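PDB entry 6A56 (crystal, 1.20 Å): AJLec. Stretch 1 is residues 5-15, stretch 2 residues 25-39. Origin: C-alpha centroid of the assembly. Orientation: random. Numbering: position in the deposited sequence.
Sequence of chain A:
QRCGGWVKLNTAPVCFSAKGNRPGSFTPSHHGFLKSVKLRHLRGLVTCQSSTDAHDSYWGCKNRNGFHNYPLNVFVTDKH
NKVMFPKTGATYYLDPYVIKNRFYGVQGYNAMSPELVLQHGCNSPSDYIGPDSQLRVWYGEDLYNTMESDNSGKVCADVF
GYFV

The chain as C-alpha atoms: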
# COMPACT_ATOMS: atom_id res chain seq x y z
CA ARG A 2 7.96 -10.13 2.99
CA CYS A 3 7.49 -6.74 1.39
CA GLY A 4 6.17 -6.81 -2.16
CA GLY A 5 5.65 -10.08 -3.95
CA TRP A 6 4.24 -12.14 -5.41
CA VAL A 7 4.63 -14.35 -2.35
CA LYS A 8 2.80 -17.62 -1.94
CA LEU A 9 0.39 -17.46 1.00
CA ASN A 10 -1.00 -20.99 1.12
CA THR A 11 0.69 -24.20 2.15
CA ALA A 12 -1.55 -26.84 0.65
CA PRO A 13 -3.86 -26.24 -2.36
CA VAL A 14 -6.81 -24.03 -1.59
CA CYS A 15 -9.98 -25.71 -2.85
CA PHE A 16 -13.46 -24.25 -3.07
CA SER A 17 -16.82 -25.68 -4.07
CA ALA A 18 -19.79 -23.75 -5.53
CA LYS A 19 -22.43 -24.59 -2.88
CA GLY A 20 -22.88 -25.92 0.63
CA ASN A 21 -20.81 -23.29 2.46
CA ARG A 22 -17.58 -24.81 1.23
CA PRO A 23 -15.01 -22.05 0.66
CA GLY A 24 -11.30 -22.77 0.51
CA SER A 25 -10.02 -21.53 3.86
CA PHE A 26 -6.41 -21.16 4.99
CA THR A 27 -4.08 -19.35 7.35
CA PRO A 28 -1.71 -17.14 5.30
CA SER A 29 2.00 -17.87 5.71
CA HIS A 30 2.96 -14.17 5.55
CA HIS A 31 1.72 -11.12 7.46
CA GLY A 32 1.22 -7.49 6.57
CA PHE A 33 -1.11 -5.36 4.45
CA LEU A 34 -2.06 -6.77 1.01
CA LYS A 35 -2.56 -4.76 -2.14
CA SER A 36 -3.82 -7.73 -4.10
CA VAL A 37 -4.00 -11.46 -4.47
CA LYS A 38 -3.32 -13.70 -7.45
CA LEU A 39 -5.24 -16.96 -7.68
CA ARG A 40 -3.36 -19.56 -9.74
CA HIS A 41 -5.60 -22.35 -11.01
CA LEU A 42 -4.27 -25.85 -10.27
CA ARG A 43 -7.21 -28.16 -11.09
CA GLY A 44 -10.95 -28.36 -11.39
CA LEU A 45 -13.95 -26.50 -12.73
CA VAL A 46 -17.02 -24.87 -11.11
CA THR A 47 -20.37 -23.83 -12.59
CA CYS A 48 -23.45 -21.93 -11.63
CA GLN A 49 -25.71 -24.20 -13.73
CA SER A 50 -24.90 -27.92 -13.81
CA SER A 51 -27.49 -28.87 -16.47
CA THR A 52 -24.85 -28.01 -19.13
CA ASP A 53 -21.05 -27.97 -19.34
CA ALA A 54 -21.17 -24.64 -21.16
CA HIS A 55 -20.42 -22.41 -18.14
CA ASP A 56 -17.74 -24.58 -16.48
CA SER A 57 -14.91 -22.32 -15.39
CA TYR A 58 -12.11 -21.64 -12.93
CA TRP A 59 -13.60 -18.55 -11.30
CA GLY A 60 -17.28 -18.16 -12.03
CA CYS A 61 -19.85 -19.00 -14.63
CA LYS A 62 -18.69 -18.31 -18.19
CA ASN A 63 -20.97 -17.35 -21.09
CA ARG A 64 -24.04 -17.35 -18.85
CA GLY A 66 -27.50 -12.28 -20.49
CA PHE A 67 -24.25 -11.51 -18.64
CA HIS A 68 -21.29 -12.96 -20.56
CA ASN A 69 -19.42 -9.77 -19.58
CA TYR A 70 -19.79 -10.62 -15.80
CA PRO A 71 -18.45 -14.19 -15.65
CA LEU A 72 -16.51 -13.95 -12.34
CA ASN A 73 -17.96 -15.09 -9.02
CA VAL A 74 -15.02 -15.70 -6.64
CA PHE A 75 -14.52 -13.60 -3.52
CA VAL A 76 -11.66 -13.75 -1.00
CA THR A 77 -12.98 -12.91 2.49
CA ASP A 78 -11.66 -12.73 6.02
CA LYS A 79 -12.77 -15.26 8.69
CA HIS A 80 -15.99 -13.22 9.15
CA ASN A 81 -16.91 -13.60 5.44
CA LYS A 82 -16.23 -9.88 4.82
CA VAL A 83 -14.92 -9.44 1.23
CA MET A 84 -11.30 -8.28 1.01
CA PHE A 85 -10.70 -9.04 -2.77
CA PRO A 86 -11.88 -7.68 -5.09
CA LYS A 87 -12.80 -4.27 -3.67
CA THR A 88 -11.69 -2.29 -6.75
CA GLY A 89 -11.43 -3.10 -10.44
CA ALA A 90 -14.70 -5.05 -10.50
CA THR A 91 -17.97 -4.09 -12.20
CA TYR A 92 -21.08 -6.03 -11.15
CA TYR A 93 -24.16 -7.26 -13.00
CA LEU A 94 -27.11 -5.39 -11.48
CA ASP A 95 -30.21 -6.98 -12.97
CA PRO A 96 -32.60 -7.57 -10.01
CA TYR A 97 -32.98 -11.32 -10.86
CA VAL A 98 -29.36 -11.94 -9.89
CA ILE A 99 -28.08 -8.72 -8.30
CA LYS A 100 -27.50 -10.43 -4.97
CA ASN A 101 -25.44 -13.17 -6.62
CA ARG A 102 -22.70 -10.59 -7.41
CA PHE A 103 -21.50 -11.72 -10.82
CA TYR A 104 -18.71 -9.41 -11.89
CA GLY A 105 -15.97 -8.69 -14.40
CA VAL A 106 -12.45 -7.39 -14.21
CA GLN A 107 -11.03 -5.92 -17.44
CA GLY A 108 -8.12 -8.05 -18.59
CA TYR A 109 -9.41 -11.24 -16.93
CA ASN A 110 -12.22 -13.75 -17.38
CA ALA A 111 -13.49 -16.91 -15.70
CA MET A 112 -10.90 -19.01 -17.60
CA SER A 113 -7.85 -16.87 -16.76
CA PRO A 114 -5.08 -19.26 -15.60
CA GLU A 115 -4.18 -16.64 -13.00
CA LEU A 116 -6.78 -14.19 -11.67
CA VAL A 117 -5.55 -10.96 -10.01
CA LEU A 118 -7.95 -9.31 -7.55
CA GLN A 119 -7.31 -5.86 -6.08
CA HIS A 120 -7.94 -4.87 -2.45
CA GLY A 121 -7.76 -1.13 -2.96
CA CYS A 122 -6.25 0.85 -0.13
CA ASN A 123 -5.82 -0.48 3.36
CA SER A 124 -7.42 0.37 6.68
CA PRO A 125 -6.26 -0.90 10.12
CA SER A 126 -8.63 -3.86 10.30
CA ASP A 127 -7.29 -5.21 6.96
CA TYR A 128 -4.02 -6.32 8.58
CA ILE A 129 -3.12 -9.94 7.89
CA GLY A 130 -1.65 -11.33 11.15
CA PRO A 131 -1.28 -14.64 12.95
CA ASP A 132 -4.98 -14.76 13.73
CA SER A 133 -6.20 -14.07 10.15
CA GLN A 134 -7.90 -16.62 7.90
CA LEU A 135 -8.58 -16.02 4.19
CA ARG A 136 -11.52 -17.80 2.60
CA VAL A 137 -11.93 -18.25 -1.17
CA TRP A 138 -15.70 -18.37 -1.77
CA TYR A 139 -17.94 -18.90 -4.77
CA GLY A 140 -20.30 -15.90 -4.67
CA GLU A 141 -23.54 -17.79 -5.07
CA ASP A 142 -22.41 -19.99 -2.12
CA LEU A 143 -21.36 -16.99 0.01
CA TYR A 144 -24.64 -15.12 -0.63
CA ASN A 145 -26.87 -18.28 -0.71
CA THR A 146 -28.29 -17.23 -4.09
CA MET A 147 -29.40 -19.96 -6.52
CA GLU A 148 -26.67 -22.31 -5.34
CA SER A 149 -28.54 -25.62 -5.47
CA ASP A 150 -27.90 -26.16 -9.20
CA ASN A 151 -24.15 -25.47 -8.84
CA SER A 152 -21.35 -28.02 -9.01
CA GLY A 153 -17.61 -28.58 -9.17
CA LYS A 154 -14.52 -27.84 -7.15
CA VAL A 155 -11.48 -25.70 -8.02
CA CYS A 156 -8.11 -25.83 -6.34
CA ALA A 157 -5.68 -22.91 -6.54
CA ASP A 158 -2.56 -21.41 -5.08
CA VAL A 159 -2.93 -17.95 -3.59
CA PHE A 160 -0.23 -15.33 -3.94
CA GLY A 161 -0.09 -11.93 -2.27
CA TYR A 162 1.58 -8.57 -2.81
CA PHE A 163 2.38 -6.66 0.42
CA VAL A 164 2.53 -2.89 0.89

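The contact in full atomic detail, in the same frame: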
# COMPACT_ATOMS: atom_id res chain seq x y z
N GLY A 5 6.16 -8.81 -3.52
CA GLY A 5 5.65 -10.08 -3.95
C GLY A 5 5.85 -10.25 -5.44
O GLY A 5 6.56 -9.44 -6.04
N TRP A 6 5.21 -11.26 -6.01
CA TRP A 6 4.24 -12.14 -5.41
C TRP A 6 4.91 -13.07 -4.40
O TRP A 6 5.99 -13.60 -4.63
CB TRP A 6 3.62 -13.01 -6.49
CG TRP A 6 2.81 -12.29 -7.52
CD1 TRP A 6 3.10 -12.15 -8.85
CD2 TRP A 6 1.58 -11.58 -7.28
NE1 TRP A 6 2.13 -11.40 -9.45
CE2 TRP A 6 1.18 -11.05 -8.53
CE3 TRP A 6 0.77 -11.34 -6.18
CZ2 TRP A 6 0.02 -10.32 -8.68
CZ3 TRP A 6 -0.38 -10.63 -6.31
CH2 TRP A 6 -0.75 -10.12 -7.56
N VAL A 7 4.17 -13.37 -3.33
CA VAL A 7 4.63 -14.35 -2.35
C VAL A 7 3.47 -15.32 -2.10
O VAL A 7 2.30 -14.93 -1.93
CB VAL A 7 5.21 -13.75 -1.08
CG1 VAL A 7 4.24 -12.95 -0.38
CG2 VAL A 7 5.69 -14.80 -0.08
N LYS A 8 3.78 -16.60 -2.14
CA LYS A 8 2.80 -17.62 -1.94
C LYS A 8 2.30 -17.58 -0.50
O LYS A 8 3.12 -17.58 0.42
CB LYS A 8 3.38 -19.00 -2.25
CG LYS A 8 2.35 -20.10 -2.25
CD LYS A 8 2.93 -21.41 -2.70
CE LYS A 8 1.89 -22.50 -2.71
NZ LYS A 8 2.54 -23.81 -2.95
N LEU A 9 0.97 -17.55 -0.31
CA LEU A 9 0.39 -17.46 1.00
C LEU A 9 -0.11 -18.79 1.59
O LEU A 9 -0.25 -18.92 2.80
CB LEU A 9 -0.78 -16.46 0.98
CG LEU A 9 -0.46 -15.05 0.50
CD1 LEU A 9 -1.73 -14.19 0.49
CD2 LEU A 9 0.61 -14.42 1.36
N ASN A 10 -0.43 -19.74 0.71
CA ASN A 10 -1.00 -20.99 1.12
C ASN A 10 0.12 -22.02 1.21
O ASN A 10 1.17 -21.89 0.61
CB ASN A 10 -2.09 -21.50 0.17
CG ASN A 10 -1.62 -21.71 -1.25
OD1 ASN A 10 -1.17 -20.76 -1.88
ND2 ASN A 10 -1.73 -22.92 -1.76
N THR A 11 -0.17 -23.06 1.98
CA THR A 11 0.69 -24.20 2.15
C THR A 11 0.17 -25.23 1.14
O THR A 11 0.60 -25.32 -0.03
CB THR A 11 0.75 -24.59 3.64
OG1 THR A 11 1.17 -23.46 4.41
CG2 THR A 11 1.68 -25.73 3.93
N ALA A 12 -0.94 -25.83 1.47
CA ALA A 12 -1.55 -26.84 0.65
C ALA A 12 -2.45 -26.16 -0.38
O ALA A 12 -2.83 -25.01 -0.17
CB ALA A 12 -2.37 -27.75 1.53
N PRO A 13 -2.89 -26.85 -1.44
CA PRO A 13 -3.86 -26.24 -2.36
C PRO A 13 -5.09 -25.73 -1.63
O PRO A 13 -5.57 -26.34 -0.68
CB PRO A 13 -4.23 -27.38 -3.30
CG PRO A 13 -3.02 -28.33 -3.24
CD PRO A 13 -2.48 -28.19 -1.84
N VAL A 14 -5.63 -24.64 -2.14
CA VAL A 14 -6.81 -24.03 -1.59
C VAL A 14 -7.96 -24.38 -2.51
O VAL A 14 -7.98 -23.98 -3.69
CB VAL A 14 -6.67 -22.51 -1.44
CG1 VAL A 14 -7.94 -21.85 -0.91
CG2 VAL A 14 -5.47 -22.12 -0.61
N CYS A 15 -8.94 -25.12 -1.99
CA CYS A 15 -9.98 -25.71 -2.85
C CYS A 15 -11.35 -25.25 -2.39
O CYS A 15 -11.69 -25.36 -1.22
CB CYS A 15 -9.93 -27.24 -2.79
SG CYS A 15 -8.33 -28.00 -3.22
N SER A 25 -10.40 -22.37 2.71
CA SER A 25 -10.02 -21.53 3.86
C SER A 25 -8.60 -21.88 4.28
O SER A 25 -8.26 -23.06 4.34
CB SER A 25 -11.01 -21.66 5.02
OG SER A 25 -12.31 -21.36 4.53
N PHE A 26 -7.79 -20.89 4.60
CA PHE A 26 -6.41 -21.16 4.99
C PHE A 26 -5.87 -20.01 5.82
O PHE A 26 -6.36 -18.90 5.78
CB PHE A 26 -5.56 -21.42 3.74
CG PHE A 26 -5.28 -20.21 2.91
CD1 PHE A 26 -6.25 -19.73 2.03
CD2 PHE A 26 -4.05 -19.57 3.00
CE1 PHE A 26 -5.96 -18.63 1.24
CE2 PHE A 26 -3.81 -18.45 2.24
CZ PHE A 26 -4.76 -17.98 1.36
N THR A 27 -4.80 -20.32 6.57
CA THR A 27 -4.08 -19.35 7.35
C THR A 27 -2.88 -18.83 6.55
O THR A 27 -1.97 -19.62 6.26
CB THR A 27 -3.60 -19.99 8.67
OG1 THR A 27 -4.78 -20.48 9.35
CG2 THR A 27 -2.85 -19.00 9.51
N PRO A 28 -2.81 -17.54 6.18
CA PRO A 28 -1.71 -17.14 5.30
C PRO A 28 -0.36 -17.29 6.02
O PRO A 28 -0.23 -17.10 7.23
CB PRO A 28 -1.98 -15.67 5.03
CG PRO A 28 -3.42 -15.49 5.31
CD PRO A 28 -3.79 -16.48 6.36
N SER A 29 0.66 -17.62 5.22
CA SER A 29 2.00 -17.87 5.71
C SER A 29 2.77 -16.58 5.98
O SER A 29 3.82 -16.63 6.62
CB SER A 29 2.75 -18.72 4.73
OG SER A 29 2.82 -18.04 3.45
N HIS A 30 2.29 -15.45 5.45
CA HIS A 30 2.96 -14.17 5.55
C HIS A 30 1.96 -13.12 6.04
O HIS A 30 0.77 -13.23 5.75
CB HIS A 30 3.58 -13.76 4.22
CG HIS A 30 4.72 -14.63 3.84
ND1 HIS A 30 6.02 -14.23 3.85
CD2 HIS A 30 4.72 -15.91 3.43
CE1 HIS A 30 6.80 -15.25 3.51
NE2 HIS A 30 6.01 -16.28 3.22
N HIS A 31 2.49 -12.12 6.77
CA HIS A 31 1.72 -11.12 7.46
C HIS A 31 2.03 -9.74 6.93
O HIS A 31 3.11 -9.53 6.37
CB HIS A 31 2.06 -11.12 8.97
CG HIS A 31 1.81 -12.43 9.61
ND1 HIS A 31 2.51 -12.84 10.71
CD2 HIS A 31 0.99 -13.44 9.25
CE1 HIS A 31 2.12 -14.04 11.04
NE2 HIS A 31 1.17 -14.44 10.21
N GLY A 32 1.07 -8.83 7.08
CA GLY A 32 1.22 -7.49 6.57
C GLY A 32 -0.08 -7.00 5.98
O GLY A 32 -1.17 -7.53 6.20
N PHE A 33 0.03 -5.91 5.19
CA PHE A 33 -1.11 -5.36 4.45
C PHE A 33 -0.98 -5.76 2.98
O PHE A 33 0.10 -5.57 2.37
CB PHE A 33 -1.12 -3.83 4.54
CG PHE A 33 -1.46 -3.38 5.96
CD1 PHE A 33 -2.79 -3.31 6.38
CD2 PHE A 33 -0.46 -3.02 6.84
CE1 PHE A 33 -3.10 -2.91 7.69
CE2 PHE A 33 -0.78 -2.62 8.14
CZ PHE A 33 -2.09 -2.56 8.54
N LEU A 34 -2.06 -6.31 2.43
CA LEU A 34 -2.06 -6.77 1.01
C LEU A 34 -2.68 -5.69 0.13
O LEU A 34 -3.72 -5.13 0.39
CB LEU A 34 -2.90 -8.03 0.91
CG LEU A 34 -2.23 -9.29 1.45
CD1 LEU A 34 -3.27 -10.39 1.58
CD2 LEU A 34 -1.04 -9.68 0.58
N LYS A 35 -2.01 -5.51 -1.02
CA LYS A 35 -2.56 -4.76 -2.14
C LYS A 35 -3.52 -5.62 -2.96
O LYS A 35 -4.52 -5.11 -3.49
CB LYS A 35 -1.43 -4.29 -3.07
CG LYS A 35 -1.88 -3.57 -4.33
CD LYS A 35 -0.72 -3.03 -5.11
CE LYS A 35 -1.16 -2.31 -6.37
NZ LYS A 35 -1.68 -3.30 -7.35
N SER A 36 -3.17 -6.88 -3.12
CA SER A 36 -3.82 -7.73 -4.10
C SER A 36 -3.49 -9.19 -3.80
O SER A 36 -2.54 -9.48 -3.05
CB SER A 36 -3.34 -7.37 -5.49
OG SER A 36 -1.95 -7.57 -5.52
N VAL A 37 -4.29 -10.07 -4.38
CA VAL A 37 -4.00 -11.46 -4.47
C VAL A 37 -4.04 -11.94 -5.92
O VAL A 37 -4.68 -11.32 -6.78
CB VAL A 37 -4.92 -12.35 -3.60
CG1 VAL A 37 -4.75 -12.04 -2.12
CG2 VAL A 37 -6.36 -12.25 -4.02
N LYS A 38 -3.32 -13.02 -6.15
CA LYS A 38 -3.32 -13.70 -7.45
C LYS A 38 -3.69 -15.15 -7.18
O LYS A 38 -2.97 -15.82 -6.46
CB LYS A 38 -1.97 -13.56 -8.16
CG LYS A 38 -1.91 -14.25 -9.51
CD LYS A 38 -0.62 -14.09 -10.20
CE LYS A 38 0.56 -14.68 -9.45
NZ LYS A 38 1.67 -14.99 -10.38
N LEU A 39 -4.77 -15.60 -7.78
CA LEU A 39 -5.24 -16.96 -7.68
C LEU A 39 -4.72 -17.72 -8.89
O LEU A 39 -5.00 -17.32 -10.02
CB LEU A 39 -6.76 -16.99 -7.65
CG LEU A 39 -7.47 -16.10 -6.64
CD1 LEU A 39 -9.00 -16.25 -6.70
CD2 LEU A 39 -6.96 -16.30 -5.23
O HOH W 1 5.76 -18.51 0.62
O HOH W 2 -0.46 -21.20 4.53
O HOH W 3 3.15 -20.34 1.99

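The side chain of Lys-38 lies across the indole of Trp-6, a residue that itself follows a cis peptide bond. Lys-38 CE sits 3.6 Å from the centroid of the five-membered ring, only 7° off its normal, and Lys-38 NZ is 3.9 Å from the same centroid at 29°, so a CH-pi contact and a cation-pi interaction share one face of the ring. The closest atoms of the pair are Trp-6 CD1 and Lys-38 NZ, 3.5 Å apart. Lys-38 reaches this position with chi1 and chi2 both t and a bend at chi3 (62°, p); its ammonium is also hydrogen-bonded elsewhere in the structure. The far end of the indole extends along the second stretch, bringing Trp-6 CH2 to 3.5 Å from Ser-36 OG and Trp-6 CZ3 to 3.9 Å from the backbone C of Val-37. These contacts are made by the long side chain of Trp-6, since the strands 6-8 and 36-39 approach no closer than 8.4 Å between axes and cross at -62°.

A second face contact joins Val-7 to His-30: Val-7 CG2 stands 3.7 Å from the imidazole centroid, 11° off the normal. Water 1 donates to Lys-8 O (2.8 Å) and lies 3.4 Å from His-30 NE2 in a weak hydrogen bond.

Where the backbones come nearest, Leu-9 CA and Pro-28 CA are 4.8 Å apart, and Leu-9 O becomes a shared acceptor. It receives the direct hydrogen bond from Ser-29 N (2.9 Å, 145°) and a CA-H...O contact from Pro-28 CA (3.4 Å). Water 2 also donates to Leu-9 O (2.9 Å), donates to Thr-27 O (2.8 Å) and accepts from Thr-11 OG1 (2.8 Å), tying the two loops together. Water 3 forms another bridge, donating to Asn-10 O (2.9 Å) and accepting from Ser-29 OG (2.7 Å).

The buried Leu-9 side chain packs against several apolar neighbours: Leu-9 CB is 3.8 Å from Phe-26 CE2 and 4.3 Å from Pro-28 CB, while Leu-9 CD1 meets Leu-34 CD1 at 4.2 Å.

Phe-26 is bordered by three residues of the first stretch. Asn-10 CB lies over one face, 4.3 Å from the ring centroid; Leu-9 O approaches the ring edge, 3.6 Å from Phe-26 CE2; and Val-14 CG2 comes within 3.6 Å of Phe-26 CD1 in an off-centre CH-pi contact. Asn-10 ND2 donates to Ala-12 O (2.8 Å, 179°), a nearly linear bond that links the side chain to its own loop.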